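Local coordinates for sensor protein (Shewanella sp. W3-18-1, PDB 3MYF), which probably passes phosphoryl groups between histidine and aspartate residues in a phosphorelay, as the HPt domain of a hybrid sensor histidine kinase, at residues Q72-C75 with Q76-E79; E79-K83 with R84-V88; D90-P93 with E94-L98; L99-L102 with T103-E106. All blocks are in the same frame, centred on the assembly; numbering follows the deposited sequence.

Contact 1: residues Q72-C75 with Q76-E79; sequences QRLC and QEIE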
loop_
_atom_site.group_PDB
_atom_site.type_symbol
_atom_site.label_atom_id
_atom_site.label_comp_id
_atom_site.label_asym_id
_atom_site.label_seq_id
_atom_site.Cartn_x
_atom_site.Cartn_y
_atom_site.Cartn_z
ATOM N N GLN A 72 -13.715 3.313 -7.147
ATOM C CA GLN A 72 -14.216 1.965 -6.964
ATOM C C GLN A 72 -15.055 1.518 -8.158
ATOM O O GLN A 72 -14.857 0.415 -8.669
ATOM C CB GLN A 72 -15.027 1.831 -5.669
ATOM C CG GLN A 72 -15.489 0.398 -5.391
ATOM C CD GLN A 72 -16.489 0.296 -4.250
ATOM O OE1 GLN A 72 -17.438 1.081 -4.158
ATOM N NE2 GLN A 72 -16.296 -0.691 -3.386
ATOM N N ARG A 73 -15.966 2.391 -8.593
ATOM C CA ARG A 73 -16.862 2.101 -9.701
ATOM C C ARG A 73 -16.078 1.910 -10.992
ATOM O O ARG A 73 -16.286 0.935 -11.732
ATOM C CB ARG A 73 -17.868 3.233 -9.882
ATOM C CG ARG A 73 -18.694 3.117 -11.166
ATOM C CD ARG A 73 -19.762 4.162 -11.216
ATOM N NE ARG A 73 -19.232 5.505 -11.413
ATOM C CZ ARG A 73 -18.839 5.994 -12.586
ATOM N NH1 ARG A 73 -18.395 7.239 -12.663
ATOM N NH2 ARG A 73 -18.875 5.239 -13.675
ATOM N N LEU A 74 -15.188 2.859 -11.266
ATOM C CA LEU A 74 -14.397 2.819 -12.506
ATOM C C LEU A 74 -13.537 1.563 -12.551
ATOM O O LEU A 74 -13.475 0.891 -13.601
ATOM C CB LEU A 74 -13.564 4.101 -12.667
ATOM C CG LEU A 74 -14.402 5.372 -12.998
ATOM C CD1 LEU A 74 -13.522 6.600 -13.012
ATOM C CD2 LEU A 74 -15.168 5.292 -14.336
ATOM N N CYS A 75 -12.909 1.217 -11.421
ATOM C CA CYS A 75 -12.104 -0.019 -11.348
ATOM C C CYS A 75 -12.969 -1.257 -11.565
ATOM O O CYS A 75 -12.548 -2.183 -12.245
ATOM C CB CYS A 75 -11.321 -0.131 -10.036
ATOM S SG CYS A 75 -9.924 0.991 -9.936
ATOM N N GLN A 76 -14.183 -1.253 -11.013
ATOM C CA GLN A 76 -15.104 -2.372 -11.210
ATOM C C GLN A 76 -15.456 -2.565 -12.703
ATOM O O GLN A 76 -15.365 -3.684 -13.201
ATOM C CB GLN A 76 -16.372 -2.208 -10.363
ATOM C CG GLN A 76 -17.220 -3.475 -10.214
ATOM C CD GLN A 76 -18.068 -3.806 -11.439
ATOM O OE1 GLN A 76 -18.541 -2.914 -12.165
ATOM N NE2 GLN A 76 -18.279 -5.105 -11.669
ATOM N N GLU A 77 -15.860 -1.486 -13.384
ATOM C CA GLU A 77 -16.240 -1.546 -14.814
ATOM C C GLU A 77 -15.054 -2.015 -15.667
ATOM O O GLU A 77 -15.200 -2.889 -16.542
ATOM C CB GLU A 77 -16.658 -0.165 -15.321
ATOM C CG GLU A 77 -17.905 0.470 -14.715
ATOM C CD GLU A 77 -17.986 1.958 -15.046
ATOM O OE1 GLU A 77 -18.974 2.599 -14.645
ATOM O OE2 GLU A 77 -17.043 2.494 -15.695
ATOM N N ILE A 78 -13.886 -1.433 -15.396
ATOM C CA ILE A 78 -12.677 -1.718 -16.168
ATOM C C ILE A 78 -12.227 -3.161 -15.930
ATOM O O ILE A 78 -12.044 -3.919 -16.896
ATOM C CB ILE A 78 -11.529 -0.698 -15.889
ATOM C CG1 ILE A 78 -11.927 0.705 -16.388
ATOM C CG2 ILE A 78 -10.240 -1.139 -16.591
ATOM C CD1 ILE A 78 -11.092 1.874 -15.833
ATOM N N GLU A 79 -12.071 -3.547 -14.660
ATOM C CA GLU A 79 -11.693 -4.922 -14.326
ATOM C C GLU A 79 -12.635 -5.959 -14.920
ATOM O O GLU A 79 -12.162 -6.894 -15.555
ATOM C CB GLU A 79 -11.552 -5.154 -12.813
ATOM C CG GLU A 79 -11.075 -6.566 -12.464
ATOM C CD GLU A 79 -10.602 -6.733 -11.037
ATOM O OE1 GLU A 79 -10.692 -5.774 -10.236
ATOM O OE2 GLU A 79 -10.109 -7.835 -10.722
#
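Gln72 to Glu79 form two turns of regular alpha helix, the amides of Gln76, Glu77, Ile78 and Glu79 each bonding to the carbonyl four residues back, from Gln72 O to Cys75 O, at 2.8 to 3.0 Å. The turns belong to helix 69-83 of the HPt domain, a helical bundle. On the outer side an i to i+4 salt bridge spans one turn: Arg73 NH2 lies 2.8 Å from Glu77 OE1. Arg73 is modelled in two conformers, and the bridge describes one of them. The Arg73 chain runs extended to CD and then bends (chi3 70°), bringing NH2 round to the carboxylate. OE1 sits at the edge of the guanidinium, close to its plane, and is approached on the syn side from 30° out of the carboxylate plane; the two flat groups are turned 58° against each other. OE1 also lies 3.5 Å from Arg73 CG, while the other oxygen, Glu77 OE2, leans against Leu74 CD2 at 3.6 Å. Cutting Glu77 back to an alanine removes the carboxylate, and this arginine conformer would probably lose its charge partner along the helix and turn more freely. The inner faces meet the rest of the bundle: Cys75 touches Leu59 and His60 of helix 49-63, Ile78 reaches Leu98 of helix 92-116, and Glu79 OE1 is hydrogen-bonded to His60 ND1. Between neighbouring turns Ile78 folds back over the carbonyl it is bonded to, with Ile78 CG1 3.2 Å from Leu74 O.

Contact 2: residues E79-K83 with R84-V88; sequences ESALK and RQTPV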
loop_
_atom_site.group_PDB
_atom_site.type_symbol
_atom_site.label_atom_id
_atom_site.label_comp_id
_atom_site.label_asym_id
_atom_site.label_seq_id
_atom_site.Cartn_x
_atom_site.Cartn_y
_atom_site.Cartn_z
ATOM N N GLU A 79 -12.071 -3.547 -14.660
ATOM C CA GLU A 79 -11.693 -4.922 -14.326
ATOM C C GLU A 79 -12.635 -5.959 -14.920
ATOM O O GLU A 79 -12.162 -6.894 -15.555
ATOM C CB GLU A 79 -11.552 -5.154 -12.813
ATOM C CG GLU A 79 -11.075 -6.566 -12.464
ATOM C CD GLU A 79 -10.602 -6.733 -11.037
ATOM O OE1 GLU A 79 -10.692 -5.774 -10.236
ATOM O OE2 GLU A 79 -10.109 -7.835 -10.722
ATOM N N SER A 80 -13.945 -5.814 -14.704
ATOM C CA SER A 80 -14.931 -6.747 -15.262
ATOM C C SER A 80 -14.773 -6.847 -16.775
ATOM O O SER A 80 -14.701 -7.932 -17.332
ATOM C CB SER A 80 -16.372 -6.320 -14.918
ATOM O OG SER A 80 -16.561 -6.231 -13.522
ATOM N N ALA A 81 -14.709 -5.695 -17.444
ATOM C CA ALA A 81 -14.521 -5.681 -18.912
ATOM C C ALA A 81 -13.231 -6.388 -19.374
ATOM O O ALA A 81 -13.258 -7.204 -20.296
ATOM C CB ALA A 81 -14.593 -4.247 -19.460
ATOM N N LEU A 82 -12.110 -6.110 -18.721
ATOM C CA LEU A 82 -10.839 -6.778 -19.055
ATOM C C LEU A 82 -10.931 -8.283 -18.850
ATOM O O LEU A 82 -10.351 -9.055 -19.615
ATOM C CB LEU A 82 -9.679 -6.205 -18.238
ATOM C CG LEU A 82 -9.226 -4.793 -18.609
ATOM C CD1 LEU A 82 -8.281 -4.261 -17.521
ATOM C CD2 LEU A 82 -8.558 -4.783 -20.000
ATOM N N LYS A 83 -11.665 -8.695 -17.814
ATOM C CA LYS A 83 -11.829 -10.118 -17.515
ATOM C C LYS A 83 -12.675 -10.799 -18.591
ATOM O O LYS A 83 -12.565 -12.010 -18.772
ATOM C CB LYS A 83 -12.436 -10.354 -16.122
ATOM C CG LYS A 83 -11.485 -10.049 -14.954
ATOM C CD LYS A 83 -11.897 -10.726 -13.626
ATOM C CE LYS A 83 -13.251 -10.236 -13.095
ATOM N NZ LYS A 83 -13.457 -10.555 -11.645
ATOM N N ARG A 84 -13.495 -10.010 -19.299
ATOM C CA ARG A 84 -14.252 -10.483 -20.477
ATOM C C ARG A 84 -13.456 -10.362 -21.787
ATOM O O ARG A 84 -13.969 -10.668 -22.862
ATOM C CB ARG A 84 -15.576 -9.707 -20.620
ATOM C CG ARG A 84 -16.475 -9.750 -19.392
ATOM C CD ARG A 84 -17.876 -9.161 -19.658
ATOM N NE ARG A 84 -17.878 -7.735 -20.022
ATOM C CZ ARG A 84 -18.023 -6.723 -19.163
ATOM N NH1 ARG A 84 -18.025 -5.471 -19.608
ATOM N NH2 ARG A 84 -18.163 -6.950 -17.864
ATOM N N GLN A 85 -12.213 -9.903 -21.687
ATOM C CA GLN A 85 -11.328 -9.733 -22.846
ATOM C C GLN A 85 -11.723 -8.616 -23.801
ATOM O O GLN A 85 -11.416 -8.670 -25.002
ATOM C CB GLN A 85 -11.085 -11.053 -23.600
ATOM C CG GLN A 85 -10.215 -12.052 -22.841
ATOM C CD GLN A 85 -8.792 -11.543 -22.544
ATOM O OE1 GLN A 85 -8.034 -12.193 -21.819
ATOM N NE2 GLN A 85 -8.430 -10.388 -23.100
ATOM N N THR A 86 -12.369 -7.575 -23.281
ATOM C CA THR A 86 -12.454 -6.370 -24.093
ATOM C C THR A 86 -11.073 -5.753 -24.104
ATOM O O THR A 86 -10.442 -5.624 -23.045
ATOM C CB THR A 86 -13.651 -5.392 -23.791
ATOM O OG1 THR A 86 -13.175 -4.060 -23.595
ATOM C CG2 THR A 86 -14.496 -5.836 -22.639
ATOM N N PRO A 87 -10.573 -5.418 -25.308
ATOM C CA PRO A 87 -9.225 -4.889 -25.406
ATOM C C PRO A 87 -9.137 -3.520 -24.741
ATOM O O PRO A 87 -10.143 -2.800 -24.689
ATOM C CB PRO A 87 -8.999 -4.787 -26.923
ATOM C CG PRO A 87 -10.351 -4.588 -27.496
ATOM C CD PRO A 87 -11.277 -5.401 -26.605
ATOM N N VAL A 88 -7.947 -3.185 -24.240
ATOM C CA VAL A 88 -7.667 -1.921 -23.544
ATOM C C VAL A 88 -8.147 -0.720 -24.352
ATOM O O VAL A 88 -8.729 0.222 -23.792
ATOM C CB VAL A 88 -6.153 -1.814 -23.219
ATOM C CG1 VAL A 88 -5.704 -0.366 -22.823
ATOM C CG2 VAL A 88 -5.794 -2.804 -22.137
#
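A Schellman motif ends helix 69-83, its two bonds reaching from the departing chain into the last turn. Thr86 N bonds to Ala81 O at 3.1 Å, and inside that loop Gln85 N bonds to Leu82 O at 2.9 Å, the donor lying well above the carbonyl plane. Gln85 makes the turn possible with its positive phi of 69°. Just before it, Arg84 N still makes the helical bond to Ser80 O, and adds a weak one to Ala81 O. The Arg84 side chain doubles back along the helix it has just left. With its bend at chi3 (-63°), the guanidinium lies flat over the backbone, Ala81 CA standing 3.5 Å above the centre of its plane; Arg84 NH1 also reaches Ala81 CB at 3.6 Å. This reversal leads the chain from helix 69-83 into helix 92-116, two neighbouring helices of the HPt bundle. Thr86 brings its methyl to the helix, CG2 packing on Ala81 CB at 3.6 Å, although its first torsion of 128° lies far from the usual staggered values and leaves the placing of the methyl doubtful. On the inner side Leu82 CD2 meets Val88 CG2 at 4.0 Å and lies 3.7 Å from Thr86 O. Gln49, at the start of helix 49-63, ties down the same loop, its side-chain NE2 hydrogen-bonded to Thr86 O and its OE1 weakly to Val88 N.

Contact 3: residues D90-P93 with E94-L98; sequences DLEP and EILEL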
loop_
_atom_site.group_PDB
_atom_site.type_symbol
_atom_site.label_atom_id
_atom_site.label_comp_id
_atom_site.label_asym_id
_atom_site.label_seq_id
_atom_site.Cartn_x
_atom_site.Cartn_y
_atom_site.Cartn_z
ATOM N N ASP A 90 -10.633 -0.351 -26.309
ATOM C CA ASP A 90 -12.063 -0.095 -26.239
ATOM C C ASP A 90 -12.470 0.492 -24.885
ATOM O O ASP A 90 -13.596 0.984 -24.725
ATOM C CB ASP A 90 -12.848 -1.364 -26.540
ATOM C CG ASP A 90 -12.744 -1.788 -28.009
ATOM O OD1 ASP A 90 -12.071 -1.110 -28.837
ATOM O OD2 ASP A 90 -13.342 -2.821 -28.328
ATOM N N LEU A 91 -11.552 0.453 -23.923
ATOM C CA LEU A 91 -11.823 0.977 -22.588
ATOM C C LEU A 91 -11.175 2.330 -22.368
ATOM O O LEU A 91 -11.193 2.847 -21.248
ATOM C CB LEU A 91 -11.387 -0.017 -21.501
ATOM C CG LEU A 91 -12.182 -1.315 -21.406
ATOM C CD1 LEU A 91 -11.415 -2.376 -20.632
ATOM C CD2 LEU A 91 -13.544 -1.078 -20.795
ATOM N N GLU A 92 -10.626 2.913 -23.437
ATOM C CA GLU A 92 -9.927 4.199 -23.333
ATOM C C GLU A 92 -10.757 5.273 -22.608
ATOM O O GLU A 92 -10.216 5.954 -21.752
ATOM C CB GLU A 92 -9.427 4.711 -24.697
ATOM C CG GLU A 92 -8.581 5.987 -24.580
ATOM C CD GLU A 92 -8.303 6.671 -25.920
ATOM O OE1 GLU A 92 -7.400 7.543 -25.969
ATOM O OE2 GLU A 92 -8.984 6.344 -26.922
ATOM N N PRO A 93 -12.062 5.426 -22.953
ATOM C CA PRO A 93 -12.850 6.438 -22.250
ATOM C C PRO A 93 -12.846 6.236 -20.716
ATOM O O PRO A 93 -12.611 7.192 -19.964
ATOM C CB PRO A 93 -14.261 6.249 -22.838
ATOM C CG PRO A 93 -13.999 5.742 -24.232
ATOM C CD PRO A 93 -12.862 4.778 -24.018
ATOM N N GLU A 94 -13.072 5.006 -20.265
ATOM C CA GLU A 94 -13.118 4.712 -18.814
ATOM C C GLU A 94 -11.750 4.803 -18.164
ATOM O O GLU A 94 -11.625 5.256 -17.008
ATOM C CB GLU A 94 -13.727 3.325 -18.541
ATOM C CG GLU A 94 -15.205 3.217 -18.880
ATOM C CD GLU A 94 -15.491 2.660 -20.272
ATOM O OE1 GLU A 94 -14.635 2.734 -21.188
ATOM O OE2 GLU A 94 -16.609 2.157 -20.452
ATOM N N ILE A 95 -10.710 4.392 -18.893
ATOM C CA ILE A 95 -9.356 4.459 -18.332
ATOM C C ILE A 95 -8.911 5.908 -18.182
ATOM O O ILE A 95 -8.316 6.290 -17.146
ATOM C CB ILE A 95 -8.357 3.620 -19.155
ATOM C CG1 ILE A 95 -8.682 2.135 -18.975
ATOM C CG2 ILE A 95 -6.916 3.949 -18.753
ATOM C CD1 ILE A 95 -8.073 1.220 -20.064
ATOM N N LEU A 96 -9.228 6.731 -19.184
ATOM C CA LEU A 96 -8.909 8.165 -19.128
ATOM C C LEU A 96 -9.659 8.844 -17.984
ATOM O O LEU A 96 -9.107 9.714 -17.279
ATOM C CB LEU A 96 -9.200 8.877 -20.467
ATOM C CG LEU A 96 -8.253 8.647 -21.660
ATOM C CD1 LEU A 96 -8.769 9.316 -22.942
ATOM C CD2 LEU A 96 -6.810 9.105 -21.381
ATOM N N GLU A 97 -10.924 8.460 -17.815
ATOM C CA GLU A 97 -11.731 8.974 -16.727
ATOM C C GLU A 97 -11.120 8.533 -15.395
ATOM O O GLU A 97 -11.111 9.298 -14.427
ATOM C CB GLU A 97 -13.148 8.446 -16.823
ATOM C CG GLU A 97 -14.120 9.145 -15.889
ATOM C CD GLU A 97 -15.526 8.595 -16.013
ATOM O OE1 GLU A 97 -15.770 7.801 -16.968
ATOM O OE2 GLU A 97 -16.379 8.967 -15.173
ATOM N N LEU A 98 -10.649 7.292 -15.343
ATOM C CA LEU A 98 -10.013 6.802 -14.117
ATOM C C LEU A 98 -8.739 7.569 -13.786
ATOM O O LEU A 98 -8.515 7.944 -12.612
ATOM C CB LEU A 98 -9.728 5.311 -14.166
ATOM C CG LEU A 98 -8.942 4.763 -12.956
ATOM C CD1 LEU A 98 -9.769 4.770 -11.653
ATOM C CD2 LEU A 98 -8.477 3.361 -13.298
HETATM O O HOH W 1 -15.752 7.814 -19.567
#
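Glu92 and Leu96 run side by side in the same direction because their first torsions differ: CG of Glu92 stands opposite its own backbone N (chi1 -175°), whereas that of Leu96 is swung beside the N (chi1 -74°). The methyl Leu96 CD1 therefore lies alongside the glutamate chain, 3.7 Å from Glu92 CG, with Glu92 OE1 also nearby. Glu94 turns the other way: bent at chi2 (95°), it curls back toward the start of the helix and sets OE1 3.6 Å from Leu91 CA, beside the ring of Pro93. The positive helix end probably favours a carboxylate here electrostatically, though OE1 makes no capping bond and also faces Leu91 O. These are the first two turns of helix 92-116 in the HPt bundle, with Leu91 at the N-cap position. The carbonyls of these turns take up the helical pattern at once, Ile95 N bonding to Leu91 O at 2.9 Å and Leu96 N to Glu92 O likewise. Pro93 costs no bond in the first turn, where backbone amides have no carbonyl four residues earlier in the helix. On the buried side Ile95 CD1 packs on Leu91 CB at 3.8 Å; Leu91 leans on Ala81 and Leu82 of helix 69-83, and Ile95 on Ile40 and Met52. On the outer side Pro93 O accepts Glu97 N at 3.0 Å, and a water donates to Glu97 OE1 at 2.6 Å and weakly to Pro93 O.

Contact 4: residues L99-L102 with T103-E106; sequences LDEL and TKVE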
loop_
_atom_site.group_PDB
_atom_site.type_symbol
_atom_site.label_atom_id
_atom_site.label_comp_id
_atom_site.label_asym_id
_atom_site.label_seq_id
_atom_site.Cartn_x
_atom_site.Cartn_y
_atom_site.Cartn_z
ATOM N N LEU A 99 -7.905 7.812 -14.799
ATOM C CA LEU A 99 -6.659 8.567 -14.566
ATOM C C LEU A 99 -6.951 9.952 -14.021
ATOM O O LEU A 99 -6.299 10.401 -13.074
ATOM C CB LEU A 99 -5.835 8.677 -15.852
ATOM C CG LEU A 99 -5.137 7.383 -16.266
ATOM C CD1 LEU A 99 -4.600 7.508 -17.701
ATOM C CD2 LEU A 99 -4.025 7.042 -15.286
ATOM N N ASP A 100 -7.929 10.632 -14.616
ATOM C CA ASP A 100 -8.326 11.962 -14.153
ATOM C C ASP A 100 -8.789 11.899 -12.687
ATOM O O ASP A 100 -8.448 12.776 -11.874
ATOM C CB ASP A 100 -9.450 12.525 -15.039
ATOM C CG ASP A 100 -9.878 13.906 -14.621
ATOM O OD1 ASP A 100 -10.953 14.038 -14.002
ATOM O OD2 ASP A 100 -9.135 14.864 -14.892
ATOM N N GLU A 101 -9.564 10.869 -12.367
ATOM C CA GLU A 101 -10.025 10.643 -10.999
ATOM C C GLU A 101 -8.880 10.409 -10.004
ATOM O O GLU A 101 -8.945 10.894 -8.885
ATOM C CB GLU A 101 -11.054 9.502 -10.945
ATOM C CG GLU A 101 -11.733 9.274 -9.573
ATOM C CD GLU A 101 -12.561 10.458 -9.069
ATOM O OE1 GLU A 101 -12.953 11.345 -9.859
ATOM O OE2 GLU A 101 -12.847 10.489 -7.863
ATOM N N LEU A 102 -7.838 9.680 -10.409
ATOM C CA LEU A 102 -6.705 9.414 -9.508
ATOM C C LEU A 102 -5.906 10.662 -9.148
ATOM O O LEU A 102 -5.414 10.785 -8.020
ATOM C CB LEU A 102 -5.798 8.322 -10.056
ATOM C CG LEU A 102 -6.535 6.990 -10.118
ATOM C CD1 LEU A 102 -5.596 5.902 -10.674
ATOM C CD2 LEU A 102 -7.099 6.601 -8.747
ATOM N N THR A 103 -5.804 11.594 -10.093
ATOM C CA THR A 103 -5.242 12.901 -9.797
ATOM C C THR A 103 -6.037 13.619 -8.692
ATOM O O THR A 103 -5.444 14.181 -7.768
ATOM C CB THR A 103 -5.130 13.772 -11.071
ATOM O OG1 THR A 103 -4.183 13.177 -11.962
ATOM C CG2 THR A 103 -4.638 15.181 -10.725
ATOM N N LYS A 104 -7.368 13.596 -8.780
ATOM C CA LYS A 104 -8.218 14.202 -7.736
ATOM C C LYS A 104 -8.122 13.459 -6.399
ATOM O O LYS A 104 -8.222 14.069 -5.327
ATOM C CB LYS A 104 -9.683 14.253 -8.176
ATOM C CG LYS A 104 -9.956 15.115 -9.405
ATOM C CD LYS A 104 -11.324 14.782 -9.987
ATOM C CE LYS A 104 -11.615 15.631 -11.199
ATOM N NZ LYS A 104 -12.810 15.132 -11.922
ATOM N N VAL A 105 -7.975 12.144 -6.467
ATOM C CA VAL A 105 -7.835 11.302 -5.260
ATOM C C VAL A 105 -6.510 11.594 -4.548
ATOM O O VAL A 105 -6.480 11.702 -3.313
ATOM C CB VAL A 105 -7.980 9.773 -5.585
ATOM C CG1 VAL A 105 -7.514 8.891 -4.404
ATOM C CG2 VAL A 105 -9.440 9.433 -5.927
ATOM N N GLU A 106 -5.430 11.733 -5.320
ATOM C CA GLU A 106 -4.108 12.078 -4.763
ATOM C C GLU A 106 -4.186 13.398 -4.005
ATOM O O GLU A 106 -3.635 13.534 -2.903
ATOM C CB GLU A 106 -3.040 12.167 -5.856
ATOM C CG GLU A 106 -2.575 10.814 -6.399
ATOM C CD GLU A 106 -1.667 10.925 -7.620
ATOM O OE1 GLU A 106 -1.663 11.997 -8.264
ATOM O OE2 GLU A 106 -0.970 9.927 -7.952
HETATM O O HOH W 2 -3.771 10.118 -13.126
#
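The carboxylates of Asp100 and Glu101 are the flat groups that meet Lys104, one by charge and the other mainly by contact. Asp100 OD1 is approached by Lys104 NZ nearly in line with its C-O bond, at 3.0 Å, in an i to i+4 salt bridge. The Glu101 carboxylate meets two partners through its separate oxygens: OE1 touches Lys104 CD at 3.8 Å and OE2 approaches the methyl Val105 CG2 at 4.1 Å, each side chain crossing the glutamate at about a right angle. All lie midway along helix 92-116 of the HPt bundle. The first torsion of Lys104 puts CG beside the backbone N (chi1 -63°) and aims the chain back at Asp100, and extension from CG to NZ does the rest; its NZ is 4.3 Å from Glu101 OE1, too far for a second bridge, though the charge there probably adds some attraction. Glu101 is buried, and its OE2 is satisfied by a hydrogen bond to Thr5 OG1 in the N-terminal segment, which also touches Lys104 and Val105. Leu102 and Val105 turn inward, where Leu102 packs on Val37 and Val105 on Leu33 of helix 19-46, and both touch Thr71 of helix 69-83. The helical bonds Val105 N to Glu101 O and Glu106 N to Leu102 O are both 2.9 Å, while that from Lys104 N to Asp100 O is weak. On another side of the helix a water bridges Leu99 and Thr103, donating to Leu99 O at an unusually short 2.5 Å and lying 3.3 Å from Thr103 OG1.

How the contacts relate
Contacts 1 and 2 share Glu79 and follow each other down helix 69-83 into the loop that follows it, while contacts 3 and 4 adjoin on helix 92-116. The two helices pack as a hairpin, with contacts 1 and 3 facing each other, centres about 10 Å apart: Ile78 CD1 lies 3.6 Å from Glu94 O. Nearer the turn, Leu91 of contact 3 fits against contact 2, its CD2 3.6 Å from Ala81 CB. Contact 4 is farthest from the turn, its centre about 22 Å from that of contact 2. Glu79 joins contacts 1 and 2 to helix 49-63 and also touches His57, which by the HPt sequence motif is probably the phospho-accepting histidine.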